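Local coordinates for protein diacylglycerol O-acyltransferase (Marinobacter hydrocarbonoclasticus, PDB 6CHJ) that probably transfers acyl groups from acyl-CoA to diacylglycerols, giving triacylglycerols, or to fatty alcohols, giving wax esters, at residues Gln42-Leu47 with His80-Glu85; Ala55-Arg60 with Pro162-Leu167; Gln59-Arg64 with Pro68-Asp73; Ser143-Ala148 with Met398-Ile403; Lys209-Ala214 with Leu356-Phe361. All blocks are in the same frame, centred on the assembly; numbering follows the deposited sequence.

Interaction 1 (Gln42-Leu47 with His80-Glu85); sequences QLADQL and HHFRFE
Ala-44 lays its methyl group over one face of the Phe-84 ring, with CB 3.5 Å from the ring centroid and 18° off the normal, a CH-pi contact. The approach is displaced toward the CG/CD2 side of the ring, where Ala-44 CB comes to 3.4 Å from Phe-84 CD2. One helical turn further on, Leu-47 meets the far end of Phe-82 at about a right angle: its CB lies 3.6 Å from Phe-82 CZ, and the CD1 branch reaches the same ring atom at 3.8 Å. With CG anti to the backbone N (chi1 172°), Phe-82 sends its ring out to the helix, and the carbonyl oxygen of Ala-44 comes to the ring's edge, 3.7 Å from CE2. Between the two phenylalanines, Arg-83 turns back on the chain and grips the carbonyl oxygen of His-80 with NE (3.1 Å) and NH2 (3.3 Å), the two nitrogens arriving from opposite faces of the carbonyl plane. This clasp spans the junction where helix 78-81 gives way to strand 82-86. Ala-44 and Phe-82 also share Leu-119 of the adjacent strand 115-121, while Phe-82 meets the ring of Trp-165. The result is an alpha/beta layer, with helix 39-49 running nearly antiparallel to the outermost strand of the six-stranded mixed sheet and covering it with Ala-44 and Leu-47, which pack on the strand's two phenylalanines.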
# COMPACT_ATOMS: atom_id res chain seq x y z
N GLN B 42 -23.58 -5.57 7.47
CA GLN B 42 -24.67 -4.59 7.42
C GLN B 42 -24.14 -3.16 7.50
O GLN B 42 -24.61 -2.27 6.78
CB GLN B 42 -25.66 -4.82 8.57
CG GLN B 42 -26.26 -6.21 8.64
CD GLN B 42 -27.74 -6.23 8.98
OE1 GLN B 42 -28.15 -6.02 10.13
NE2 GLN B 42 -28.56 -6.51 7.97
N LEU B 43 -23.16 -2.92 8.39
CA LEU B 43 -22.63 -1.57 8.57
C LEU B 43 -21.92 -1.09 7.31
O LEU B 43 -22.08 0.07 6.88
CB LEU B 43 -21.68 -1.53 9.77
CG LEU B 43 -20.93 -0.21 9.96
CD1 LEU B 43 -21.88 0.97 9.94
CD2 LEU B 43 -20.10 -0.21 11.27
N ALA B 44 -21.08 -1.96 6.72
CA ALA B 44 -20.35 -1.55 5.53
C ALA B 44 -21.32 -1.11 4.45
O ALA B 44 -21.09 -0.11 3.76
CB ALA B 44 -19.47 -2.70 5.04
N ASP B 45 -22.46 -1.80 4.34
CA ASP B 45 -23.41 -1.51 3.27
C ASP B 45 -23.95 -0.09 3.37
O ASP B 45 -24.06 0.60 2.35
CB ASP B 45 -24.54 -2.54 3.30
CG ASP B 45 -24.14 -3.83 2.63
OD1 ASP B 45 -23.46 -3.74 1.57
OD2 ASP B 45 -24.46 -4.93 3.16
N GLN B 46 -24.27 0.39 4.57
CA GLN B 46 -24.83 1.73 4.67
C GLN B 46 -23.76 2.81 4.68
O GLN B 46 -24.05 3.96 4.34
CB GLN B 46 -25.75 1.87 5.89
CG GLN B 46 -26.81 3.01 5.73
CD GLN B 46 -28.01 2.63 4.81
OE1 GLN B 46 -27.83 2.09 3.71
NE2 GLN B 46 -29.22 2.96 5.27
N LEU B 47 -22.52 2.47 5.05
CA LEU B 47 -21.46 3.46 4.94
C LEU B 47 -21.13 3.73 3.48
O LEU B 47 -20.85 4.88 3.10
CB LEU B 47 -20.21 3.01 5.71
CG LEU B 47 -20.25 3.24 7.24
CD1 LEU B 47 -19.19 2.42 7.99
CD2 LEU B 47 -20.17 4.71 7.59
N HIS B 80 -13.01 4.14 -3.34
CA HIS B 80 -11.57 4.20 -3.18
C HIS B 80 -11.17 4.51 -1.74
O HIS B 80 -10.26 3.89 -1.20
CB HIS B 80 -10.95 5.23 -4.12
CG HIS B 80 -9.49 5.43 -3.89
ND1 HIS B 80 -8.54 4.55 -4.36
CD2 HIS B 80 -8.83 6.38 -3.19
CE1 HIS B 80 -7.34 4.97 -3.97
NE2 HIS B 80 -7.49 6.07 -3.26
N HIS B 81 -11.85 5.48 -1.10
CA HIS B 81 -11.44 5.92 0.23
C HIS B 81 -12.00 5.03 1.35
O HIS B 81 -11.34 4.87 2.39
CB HIS B 81 -11.87 7.38 0.45
CG HIS B 81 -11.27 8.35 -0.52
ND1 HIS B 81 -11.80 8.57 -1.78
CD2 HIS B 81 -10.21 9.18 -0.42
CE1 HIS B 81 -11.08 9.48 -2.40
NE2 HIS B 81 -10.11 9.87 -1.60
N PHE B 82 -13.17 4.44 1.18
CA PHE B 82 -13.78 3.59 2.19
C PHE B 82 -13.65 2.12 1.81
O PHE B 82 -13.98 1.74 0.68
CB PHE B 82 -15.26 3.93 2.39
CG PHE B 82 -15.97 2.97 3.29
CD1 PHE B 82 -15.52 2.76 4.58
CD2 PHE B 82 -17.07 2.26 2.83
CE1 PHE B 82 -16.16 1.87 5.42
CE2 PHE B 82 -17.73 1.37 3.66
CZ PHE B 82 -17.26 1.17 4.96
N ARG B 83 -13.20 1.28 2.74
CA ARG B 83 -12.87 -0.09 2.41
C ARG B 83 -13.36 -1.03 3.50
O ARG B 83 -13.22 -0.75 4.70
CB ARG B 83 -11.37 -0.28 2.20
CG ARG B 83 -10.87 0.58 1.07
CD ARG B 83 -9.54 0.18 0.56
NE ARG B 83 -9.00 1.28 -0.24
CZ ARG B 83 -7.71 1.44 -0.49
NH1 ARG B 83 -6.84 0.57 0.00
NH2 ARG B 83 -7.28 2.48 -1.21
N PHE B 84 -13.90 -2.16 3.06
CA PHE B 84 -14.45 -3.20 3.91
C PHE B 84 -13.52 -4.39 3.77
O PHE B 84 -13.39 -4.95 2.67
CB PHE B 84 -15.88 -3.53 3.49
CG PHE B 84 -16.58 -4.53 4.38
CD1 PHE B 84 -16.21 -4.68 5.72
CD2 PHE B 84 -17.61 -5.31 3.88
CE1 PHE B 84 -16.86 -5.60 6.53
CE2 PHE B 84 -18.28 -6.23 4.69
CZ PHE B 84 -17.90 -6.37 6.01
N GLU B 85 -12.86 -4.76 4.87
CA GLU B 85 -11.88 -5.83 4.86
C GLU B 85 -12.13 -6.72 6.07
O GLU B 85 -12.93 -6.40 6.95
CB GLU B 85 -10.44 -5.28 4.88
CG GLU B 85 -9.92 -4.79 3.52
CD GLU B 85 -9.32 -3.38 3.59
OE1 GLU B 85 -9.35 -2.77 4.68
OE2 GLU B 85 -8.82 -2.89 2.56

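Interaction 2 (Ala55-Arg60 with Pro162-Leu167); sequences APFNQR and PPIWDL
Phe-57, which faces Ile-164 and Trp-165, is brought into place by the chain ahead of it: a cis peptide bond joins Ala-55 to Pro-56, and Pro-56 then opens a type I turn that ends at Gln-59. At the second position of that turn, Phe-57 has CG anti to its own carbonyl carbon (chi1 -59°), and its ring spreads over the backbone of the opposing loop. Trp-165 CA sits over one face, 3.9 Å from the ring centroid and 15° off the normal, a CH-pi contact made by main chain and not by the indole. Further out, Phe-57 CE2 lies 3.2 Å from the carbonyl oxygen of Ile-164, and CZ is 3.9 Å from Ile-164 CG1, the isoleucine crossing the ring at about a right angle. Next come Asn-58 and Gln-59, which do not touch the loop and bond to each other, Gln-59 NE2 giving to Asn-58 OD1 at 3.2 Å from above the amide carbonyl plane. Trp-115 lies edge-to-face with Phe-57 and also donates to its carbonyl oxygen. No hydrogen bond crosses between the two turns; an aromatic face laid on C-H groups and a peptide unit holds them by dispersion and weak electrostatics, with all three touching residues buried.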
# COMPACT_ATOMS: atom_id res chain seq x y z
N ALA B 55 -15.02 19.05 3.92
CA ALA B 55 -13.66 19.46 4.23
C ALA B 55 -13.25 18.94 5.59
O ALA B 55 -14.08 18.90 6.51
CB ALA B 55 -13.56 20.98 4.17
N PRO B 56 -11.98 18.52 5.77
CA PRO B 56 -10.97 18.63 4.70
C PRO B 56 -10.90 17.40 3.77
O PRO B 56 -10.01 17.32 2.91
CB PRO B 56 -9.67 18.80 5.49
CG PRO B 56 -9.92 18.01 6.77
CD PRO B 56 -11.41 17.97 7.01
N PHE B 57 -11.85 16.47 3.92
CA PHE B 57 -11.78 15.20 3.22
C PHE B 57 -12.12 15.29 1.74
O PHE B 57 -12.04 14.27 1.03
CB PHE B 57 -12.70 14.20 3.90
CG PHE B 57 -12.37 13.96 5.33
CD1 PHE B 57 -11.56 12.89 5.70
CD2 PHE B 57 -12.87 14.79 6.31
CE1 PHE B 57 -11.26 12.67 7.02
CE2 PHE B 57 -12.57 14.57 7.64
CZ PHE B 57 -11.77 13.51 8.00
N ASN B 58 -12.53 16.46 1.24
CA ASN B 58 -12.81 16.63 -0.18
C ASN B 58 -11.76 17.49 -0.85
O ASN B 58 -11.95 17.90 -2.00
CB ASN B 58 -14.21 17.20 -0.40
CG ASN B 58 -14.35 18.65 0.06
OD1 ASN B 58 -13.60 19.12 0.92
ND2 ASN B 58 -15.30 19.35 -0.52
N GLN B 59 -10.68 17.79 -0.14
CA GLN B 59 -9.57 18.57 -0.67
C GLN B 59 -8.60 17.63 -1.37
O GLN B 59 -8.38 16.51 -0.93
CB GLN B 59 -8.87 19.31 0.48
CG GLN B 59 -9.79 20.24 1.25
CD GLN B 59 -10.30 21.37 0.36
OE1 GLN B 59 -9.53 22.04 -0.33
NE2 GLN B 59 -11.62 21.58 0.36
N ARG B 60 -8.00 18.10 -2.46
CA ARG B 60 -7.01 17.28 -3.11
C ARG B 60 -5.87 18.17 -3.57
O ARG B 60 -6.05 19.37 -3.78
CB ARG B 60 -7.61 16.47 -4.27
CG ARG B 60 -7.61 17.15 -5.60
CD ARG B 60 -8.04 16.17 -6.68
NE ARG B 60 -7.60 16.58 -8.01
CZ ARG B 60 -6.34 16.50 -8.45
NH1 ARG B 60 -5.38 16.01 -7.67
NH2 ARG B 60 -6.04 16.91 -9.68
N PRO B 162 -22.91 10.17 11.74
CA PRO B 162 -22.15 10.20 10.48
C PRO B 162 -20.82 9.47 10.60
O PRO B 162 -20.39 9.11 11.71
CB PRO B 162 -21.92 11.70 10.24
CG PRO B 162 -22.82 12.42 11.18
CD PRO B 162 -23.03 11.51 12.34
N PRO B 163 -20.16 9.23 9.47
CA PRO B 163 -18.75 8.83 9.48
C PRO B 163 -17.81 10.03 9.41
O PRO B 163 -18.22 11.16 9.13
CB PRO B 163 -18.64 7.97 8.21
CG PRO B 163 -19.67 8.58 7.28
CD PRO B 163 -20.80 9.01 8.16
N ILE B 164 -16.53 9.77 9.68
CA ILE B 164 -15.55 10.85 9.85
C ILE B 164 -15.45 11.73 8.61
O ILE B 164 -15.07 12.91 8.71
CB ILE B 164 -14.16 10.30 10.21
CG1 ILE B 164 -13.33 11.39 10.89
CG2 ILE B 164 -13.43 9.81 8.94
CD1 ILE B 164 -12.15 10.86 11.63
N TRP B 165 -15.75 11.20 7.43
CA TRP B 165 -15.52 12.04 6.27
C TRP B 165 -16.61 13.08 6.08
O TRP B 165 -16.44 13.99 5.26
CB TRP B 165 -15.35 11.19 5.02
CG TRP B 165 -16.45 10.22 4.74
CD1 TRP B 165 -17.63 10.48 4.12
CD2 TRP B 165 -16.46 8.81 5.04
NE1 TRP B 165 -18.38 9.33 4.02
CE2 TRP B 165 -17.68 8.29 4.57
CE3 TRP B 165 -15.56 7.95 5.66
CZ2 TRP B 165 -18.02 6.95 4.70
CZ3 TRP B 165 -15.89 6.61 5.79
CH2 TRP B 165 -17.11 6.12 5.31
N ASP B 166 -17.70 12.99 6.85
CA ASP B 166 -18.83 13.91 6.78
C ASP B 166 -19.13 14.40 8.20
O ASP B 166 -19.87 13.74 8.94
CB ASP B 166 -20.05 13.24 6.16
CG ASP B 166 -20.99 14.23 5.48
OD1 ASP B 166 -20.53 15.29 4.97
OD2 ASP B 166 -22.21 13.95 5.46
N LEU B 167 -18.57 15.55 8.57
CA LEU B 167 -18.72 16.03 9.93
C LEU B 167 -19.16 17.49 9.94
O LEU B 167 -18.73 18.28 9.09
CB LEU B 167 -17.40 15.88 10.74
CG LEU B 167 -16.98 14.52 11.31
CD1 LEU B 167 -15.74 14.68 12.17
CD2 LEU B 167 -18.07 13.81 12.11

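Interaction 3 (Gln59-Arg64 with Pro68-Asp73); sequences QRLSYR and PVWVED
Ser-62 O accepts from Val-69 N at 2.6 Å and an N-H...O angle of 167°, and the return bond from Ser-62 N to Val-69 O measures 2.7 Å. Arg-60 and Val-71 form the second hydrogen-bonded antiparallel pair, both of their bonds 2.9 Å long. In the non-hydrogen-bonded pair between them, Trp-70 presents the edge of its indole to the chain at Arg-60 and Leu-61, with CZ3 3.8 Å from Leu-61 CB. The amide of Gln-59 stands nearly perpendicular to that indole, and its OE1 lies 3.4 Å from Trp-70 CB. On the other face, the extended Arg-60 runs beside Val-71, CG to CG2 3.6 Å, and its NE makes a long salt bridge of 3.8 Å to Asp-73 OD1. This two-stranded hairpin, 59-64 with 67-72, is held against the N-terminal part of the chain: Leu-61 and Trp-70 pack on Leu-4, Leu-61 also on Leu-12 and Pro-68 on Gln-9, both of helix 6-13.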
# COMPACT_ATOMS: atom_id res chain seq x y z
N GLN B 59 -10.68 17.79 -0.14
CA GLN B 59 -9.57 18.57 -0.67
C GLN B 59 -8.60 17.63 -1.37
O GLN B 59 -8.38 16.51 -0.93
CB GLN B 59 -8.87 19.31 0.48
CG GLN B 59 -9.79 20.24 1.25
CD GLN B 59 -10.30 21.37 0.36
OE1 GLN B 59 -9.53 22.04 -0.33
NE2 GLN B 59 -11.62 21.58 0.36
N ARG B 60 -8.00 18.10 -2.46
CA ARG B 60 -7.01 17.28 -3.11
C ARG B 60 -5.87 18.17 -3.57
O ARG B 60 -6.05 19.37 -3.78
CB ARG B 60 -7.61 16.47 -4.27
CG ARG B 60 -7.61 17.15 -5.60
CD ARG B 60 -8.04 16.17 -6.68
NE ARG B 60 -7.60 16.58 -8.01
CZ ARG B 60 -6.34 16.50 -8.45
NH1 ARG B 60 -5.38 16.01 -7.67
NH2 ARG B 60 -6.04 16.91 -9.68
N LEU B 61 -4.69 17.57 -3.70
CA LEU B 61 -3.50 18.33 -4.02
C LEU B 61 -3.47 18.69 -5.50
O LEU B 61 -3.76 17.86 -6.37
CB LEU B 61 -2.24 17.56 -3.64
CG LEU B 61 -0.92 18.33 -3.77
CD1 LEU B 61 -0.91 19.60 -2.91
CD2 LEU B 61 0.30 17.45 -3.47
N SER B 62 -3.14 19.95 -5.78
CA SER B 62 -2.95 20.42 -7.14
C SER B 62 -1.90 21.51 -7.10
O SER B 62 -1.64 22.11 -6.05
CB SER B 62 -4.26 20.94 -7.75
OG SER B 62 -4.27 20.75 -9.15
N TYR B 63 -1.28 21.77 -8.25
CA TYR B 63 -0.25 22.79 -8.33
C TYR B 63 -0.69 23.91 -9.27
O TYR B 63 -1.26 23.65 -10.33
CB TYR B 63 1.09 22.19 -8.79
CG TYR B 63 1.70 21.20 -7.82
CD1 TYR B 63 2.71 21.58 -6.93
CD2 TYR B 63 1.26 19.88 -7.78
CE1 TYR B 63 3.27 20.66 -6.05
CE2 TYR B 63 1.80 18.97 -6.91
CZ TYR B 63 2.80 19.36 -6.04
OH TYR B 63 3.32 18.41 -5.19
N ARG B 64 -0.43 25.15 -8.84
CA ARG B 64 -0.66 26.33 -9.67
C ARG B 64 0.70 26.76 -10.20
O ARG B 64 1.46 27.47 -9.53
CB ARG B 64 -1.35 27.43 -8.87
CG ARG B 64 -2.86 27.29 -8.86
CD ARG B 64 -3.54 28.64 -9.00
NE ARG B 64 -2.77 29.53 -9.87
CZ ARG B 64 -3.10 30.79 -10.14
NH1 ARG B 64 -4.19 31.33 -9.61
NH2 ARG B 64 -2.32 31.53 -10.94
N PRO B 68 2.10 24.35 -4.60
CA PRO B 68 1.05 23.38 -4.27
C PRO B 68 -0.14 24.04 -3.58
O PRO B 68 0.01 24.86 -2.68
CB PRO B 68 1.75 22.40 -3.33
CG PRO B 68 2.80 23.24 -2.66
CD PRO B 68 3.27 24.22 -3.71
N VAL B 69 -1.34 23.64 -4.01
CA VAL B 69 -2.59 24.17 -3.47
C VAL B 69 -3.58 23.03 -3.31
O VAL B 69 -3.50 22.01 -4.00
CB VAL B 69 -3.20 25.27 -4.36
CG1 VAL B 69 -2.23 26.42 -4.53
CG2 VAL B 69 -3.60 24.70 -5.72
N TRP B 70 -4.51 23.21 -2.38
CA TRP B 70 -5.66 22.33 -2.28
C TRP B 70 -6.73 22.78 -3.26
O TRP B 70 -6.81 23.96 -3.62
CB TRP B 70 -6.23 22.35 -0.86
CG TRP B 70 -5.32 21.86 0.22
CD1 TRP B 70 -5.02 22.51 1.38
CD2 TRP B 70 -4.62 20.61 0.28
NE1 TRP B 70 -4.18 21.75 2.15
CE2 TRP B 70 -3.92 20.58 1.50
CE3 TRP B 70 -4.52 19.51 -0.59
CZ2 TRP B 70 -3.12 19.50 1.87
CZ3 TRP B 70 -3.73 18.45 -0.21
CH2 TRP B 70 -3.03 18.45 1.00
N VAL B 71 -7.57 21.83 -3.68
CA VAL B 71 -8.69 22.11 -4.57
C VAL B 71 -9.84 21.19 -4.22
O VAL B 71 -9.65 20.05 -3.78
CB VAL B 71 -8.33 21.95 -6.07
CG1 VAL B 71 -7.48 23.11 -6.56
CG2 VAL B 71 -7.63 20.64 -6.31
N GLU B 72 -11.05 21.68 -4.45
CA GLU B 72 -12.25 20.92 -4.14
C GLU B 72 -12.41 19.77 -5.13
O GLU B 72 -12.58 20.00 -6.33
CB GLU B 72 -13.46 21.86 -4.18
CG GLU B 72 -14.67 21.36 -3.41
CD GLU B 72 -15.93 21.38 -4.25
OE1 GLU B 72 -15.84 21.72 -5.45
OE2 GLU B 72 -17.02 21.06 -3.71
N ASP B 73 -12.35 18.54 -4.64
CA ASP B 73 -12.35 17.39 -5.54
C ASP B 73 -13.74 17.19 -6.12
O ASP B 73 -14.68 16.83 -5.40
CB ASP B 73 -11.87 16.14 -4.82
CG ASP B 73 -11.49 15.03 -5.78
OD1 ASP B 73 -10.99 15.36 -6.88
OD2 ASP B 73 -11.69 13.84 -5.46

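Interaction 4 (Ser143-Ala148 with Met398-Ile403); sequences SAMRMA and MYPVSI
Met-145 and Pro-400 cross at about a right angle, the thioether lying across one side of the pyrrolidine ring. The sulfur does the touching: SD is 3.4 Å from Pro-400 CB and 3.5 Å from Pro-400 CA. Leaving the helix with CG anti to its carbonyl carbon (chi1 -73°), the methionine bends at chi2 and again at chi3 (78°), and that second bend swings CE toward the other methionine. There the two thioether methyls approach, Met-145 CE standing 4.3 Å from Met-398 CE, a loose contact beside the closer sulfur one. Between these points the sulfur also passes 4.3 Å from the carbonyl carbon of Tyr-399, whose CB points away from the helix and whose hydroxyl bonds to Ser-245. Everything that crosses is apolar or main chain, and a single bent side chain from the helix meets both Met-398 and Pro-400. Backbone bonds tie Tyr-399 to Leu-26 and Val-401 to Gly-24, so strand 393-401, supplied by the C-terminal part of the chain, is built into the N-terminal sheet beside strand 22-30. Helix 141-150 begins at the closing glycine of the family's HHxxxDG signature, whose aspartate, Asp-140, bonds to Ser-143 OG. Such a strand crossing from one half of the protein into the sheet of the other is characteristic of the CoA-dependent acyltransferase fold.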
# COMPACT_ATOMS: atom_id res chain seq x y z
N SER B 143 -5.44 16.76 15.70
CA SER B 143 -6.78 17.04 15.19
C SER B 143 -7.34 15.85 14.42
O SER B 143 -8.56 15.65 14.40
CB SER B 143 -6.78 18.30 14.31
OG SER B 143 -5.76 18.27 13.34
N ALA B 144 -6.48 15.04 13.80
CA ALA B 144 -6.94 13.76 13.29
C ALA B 144 -7.55 12.94 14.41
O ALA B 144 -8.71 12.51 14.32
CB ALA B 144 -5.80 13.00 12.62
N MET B 145 -6.80 12.75 15.50
CA MET B 145 -7.34 11.95 16.60
C MET B 145 -8.31 12.73 17.47
O MET B 145 -8.82 12.18 18.45
CB MET B 145 -6.21 11.33 17.43
CG MET B 145 -5.49 10.17 16.70
SD MET B 145 -5.30 8.59 17.59
CE MET B 145 -6.91 7.79 17.49
N ARG B 146 -8.60 13.99 17.14
CA ARG B 146 -9.75 14.68 17.71
C ARG B 146 -11.00 14.50 16.86
O ARG B 146 -12.09 14.30 17.40
CB ARG B 146 -9.42 16.17 17.90
CG ARG B 146 -8.33 16.41 18.94
CD ARG B 146 -8.51 17.72 19.71
NE ARG B 146 -7.27 18.21 20.32
CZ ARG B 146 -6.58 17.59 21.29
NH1 ARG B 146 -6.99 16.44 21.82
NH2 ARG B 146 -5.47 18.16 21.76
N MET B 147 -10.85 14.57 15.53
CA MET B 147 -11.95 14.24 14.63
C MET B 147 -12.47 12.83 14.86
O MET B 147 -13.69 12.59 14.80
CB MET B 147 -11.49 14.37 13.18
CG MET B 147 -11.18 15.77 12.76
SD MET B 147 -11.11 15.80 10.99
CE MET B 147 -9.65 16.76 10.67
N ALA B 148 -11.58 11.87 15.10
CA ALA B 148 -12.02 10.50 15.34
C ALA B 148 -12.79 10.39 16.65
O ALA B 148 -13.62 9.48 16.81
CB ALA B 148 -10.84 9.54 15.32
N MET B 398 -8.67 3.27 21.59
CA MET B 398 -8.25 4.11 20.47
C MET B 398 -6.74 4.26 20.53
O MET B 398 -6.20 4.67 21.57
CB MET B 398 -8.95 5.48 20.51
CG MET B 398 -9.21 6.02 21.93
SD MET B 398 -9.89 7.70 22.07
CE MET B 398 -8.59 8.68 21.33
N TYR B 399 -6.06 3.93 19.43
CA TYR B 399 -4.60 3.79 19.40
C TYR B 399 -4.04 4.58 18.22
O TYR B 399 -4.34 4.26 17.05
CB TYR B 399 -4.19 2.32 19.28
CG TYR B 399 -4.87 1.44 20.30
CD1 TYR B 399 -4.34 1.28 21.58
CD2 TYR B 399 -6.06 0.78 20.00
CE1 TYR B 399 -4.97 0.47 22.54
CE2 TYR B 399 -6.70 -0.02 20.94
CZ TYR B 399 -6.15 -0.17 22.21
OH TYR B 399 -6.78 -0.96 23.14
N PRO B 400 -3.23 5.60 18.47
CA PRO B 400 -2.65 6.36 17.36
C PRO B 400 -1.60 5.54 16.63
O PRO B 400 -0.97 4.63 17.20
CB PRO B 400 -2.04 7.58 18.06
CG PRO B 400 -1.65 7.04 19.40
CD PRO B 400 -2.74 6.07 19.77
N VAL B 401 -1.41 5.86 15.35
CA VAL B 401 -0.44 5.21 14.48
C VAL B 401 0.37 6.33 13.87
O VAL B 401 -0.16 7.13 13.09
CB VAL B 401 -1.09 4.35 13.38
CG1 VAL B 401 -0.05 3.42 12.77
CG2 VAL B 401 -2.29 3.57 13.92
N SER B 402 1.64 6.42 14.22
CA SER B 402 2.35 7.64 13.88
C SER B 402 3.35 7.39 12.73
O SER B 402 3.20 6.43 11.95
CB SER B 402 3.00 8.19 15.15
OG SER B 402 3.04 9.60 15.07
N ILE B 403 4.38 8.24 12.63
CA ILE B 403 5.30 8.27 11.50
C ILE B 403 6.69 7.89 11.98
O ILE B 403 7.23 8.53 12.90
CB ILE B 403 5.33 9.66 10.84
CG1 ILE B 403 3.97 10.06 10.27
CG2 ILE B 403 6.43 9.75 9.79
CD1 ILE B 403 3.85 11.59 10.09

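Interaction 5 (Lys209-Ala214 with Leu356-Phe361); sequences KTINQA and LAPAAF
Phe-361 is the one aromatic residue here, yet it meets Ile-211 through CB, 4.3 Å from Ile-211 CD1, and not with a face or edge of its ring; its side chain also packs on Ala-204 and Leu-208, earlier on the helix that carries Ile-211. The other flat group is the peptide unit joining Ala-357 to Pro-358, and Ile-211 lies against it: CD1 is 3.7 Å from Ala-357 O and CG1 is 4.1 Å from Pro-358 N. The same CD1 reaches 3.8 Å from Pro-358 CA, while CG1 touches the methyl of Ala-357, CG1 to CB 3.8 Å. With CG1 anti to the carbonyl carbon (chi1 -71°), the CG1-CD1 branch of Ile-211 is turned onto helix 345-365 at its kink by Pro-358. Trp-371 touches both Ile-211 and Pro-358. The C-terminal end of helix 200-212 and the middle of helix 345-365 thus meet through a single isoleucine side chain set against Ala-357 and Pro-358, with no hydrogen bond or charge pair crossing; shape and the hydrophobic effect carry the contact.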
# COMPACT_ATOMS: atom_id res chain seq x y z
N LYS B 209 24.18 26.99 7.52
CA LYS B 209 24.29 28.44 7.69
C LYS B 209 23.52 28.90 8.92
O LYS B 209 24.04 29.66 9.75
CB LYS B 209 23.79 29.17 6.44
CG LYS B 209 23.73 30.69 6.61
CD LYS B 209 23.02 31.41 5.46
CE LYS B 209 22.67 32.85 5.84
NZ LYS B 209 22.02 33.61 4.74
N THR B 210 22.28 28.44 9.07
CA THR B 210 21.52 28.76 10.27
C THR B 210 22.25 28.29 11.52
O THR B 210 22.31 29.01 12.52
CB THR B 210 20.12 28.14 10.19
OG1 THR B 210 19.41 28.65 9.05
CG2 THR B 210 19.33 28.42 11.47
N ILE B 211 22.82 27.08 11.47
CA ILE B 211 23.46 26.53 12.67
C ILE B 211 24.74 27.30 12.99
O ILE B 211 25.03 27.59 14.16
CB ILE B 211 23.74 25.03 12.50
CG1 ILE B 211 22.45 24.21 12.53
CG2 ILE B 211 24.70 24.53 13.58
CD1 ILE B 211 22.61 22.87 11.87
N ASN B 212 25.52 27.65 11.96
CA ASN B 212 26.84 28.21 12.20
C ASN B 212 26.75 29.64 12.70
O ASN B 212 27.54 30.04 13.57
CB ASN B 212 27.69 28.12 10.93
CG ASN B 212 28.48 26.82 10.85
OD1 ASN B 212 28.41 25.98 11.74
ND2 ASN B 212 29.25 26.66 9.78
N GLN B 213 25.80 30.43 12.18
CA GLN B 213 25.55 31.76 12.72
C GLN B 213 24.56 31.72 13.88
O GLN B 213 23.99 32.75 14.26
CB GLN B 213 25.09 32.73 11.58
CG GLN B 213 24.99 34.26 11.97
CD GLN B 213 26.24 35.07 11.64
OE1 GLN B 213 27.10 35.29 12.51
NE2 GLN B 213 26.34 35.57 10.41
N ALA B 214 24.32 30.54 14.45
CA ALA B 214 23.93 30.45 15.85
C ALA B 214 25.16 30.37 16.76
O ALA B 214 25.17 29.64 17.75
CB ALA B 214 23.00 29.26 16.07
N LEU B 356 16.94 22.39 17.82
CA LEU B 356 16.69 21.20 17.01
C LEU B 356 17.25 21.27 15.60
O LEU B 356 17.25 20.25 14.90
CB LEU B 356 15.19 20.93 16.93
CG LEU B 356 14.52 20.70 18.29
CD1 LEU B 356 13.03 20.54 18.15
CD2 LEU B 356 15.13 19.50 18.96
N ALA B 357 17.72 22.44 15.16
CA ALA B 357 18.30 22.56 13.82
C ALA B 357 19.42 21.56 13.55
O ALA B 357 19.47 21.04 12.42
CB ALA B 357 18.81 23.99 13.59
N PRO B 358 20.35 21.28 14.47
CA PRO B 358 21.32 20.21 14.18
C PRO B 358 20.67 18.85 14.04
O PRO B 358 21.10 18.06 13.19
CB PRO B 358 22.27 20.26 15.39
CG PRO B 358 22.06 21.62 15.99
CD PRO B 358 20.64 21.95 15.75
N ALA B 359 19.67 18.54 14.86
CA ALA B 359 18.97 17.27 14.71
C ALA B 359 18.28 17.18 13.35
O ALA B 359 18.30 16.13 12.70
CB ALA B 359 17.97 17.06 15.85
N ALA B 360 17.69 18.30 12.89
CA ALA B 360 17.06 18.30 11.58
C ALA B 360 18.07 18.01 10.48
O ALA B 360 17.78 17.24 9.56
CB ALA B 360 16.35 19.63 11.32
N PHE B 361 19.26 18.61 10.57
CA PHE B 361 20.30 18.34 9.58
C PHE B 361 20.69 16.88 9.58
O PHE B 361 20.95 16.29 8.52
CB PHE B 361 21.55 19.21 9.84
CG PHE B 361 22.70 18.89 8.91
CD1 PHE B 361 22.85 19.57 7.70
CD2 PHE B 361 23.64 17.91 9.23
CE1 PHE B 361 23.90 19.28 6.83
CE2 PHE B 361 24.70 17.62 8.36
CZ PHE B 361 24.82 18.30 7.16

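How the interactions relate
Four of the five contacts are buried and joined by apolar side chains and main-chain atoms without a crossing hydrogen bond; interaction 3, the partly buried hairpin, alone adds backbone bonding and a long salt bridge. Interactions 1, 2 and 4 form a continuous chain of packing: Leu-47 and Phe-82 of the first touch Pro-163 and Trp-165 of the second, whose Phe-57 and Ile-164 touch Met-147 of the fourth. Interactions 2 and 3 share strand 59-64, and interactions 1 and 4 reach the same six-stranded sheet, at edge strand 82-86 and, toward the opposite edge, 393-401. Interaction 4 lies nearest the chain centre, whereas interaction 5, a helix-helix contact, stands apart, about 47 Å between centres from interaction 1.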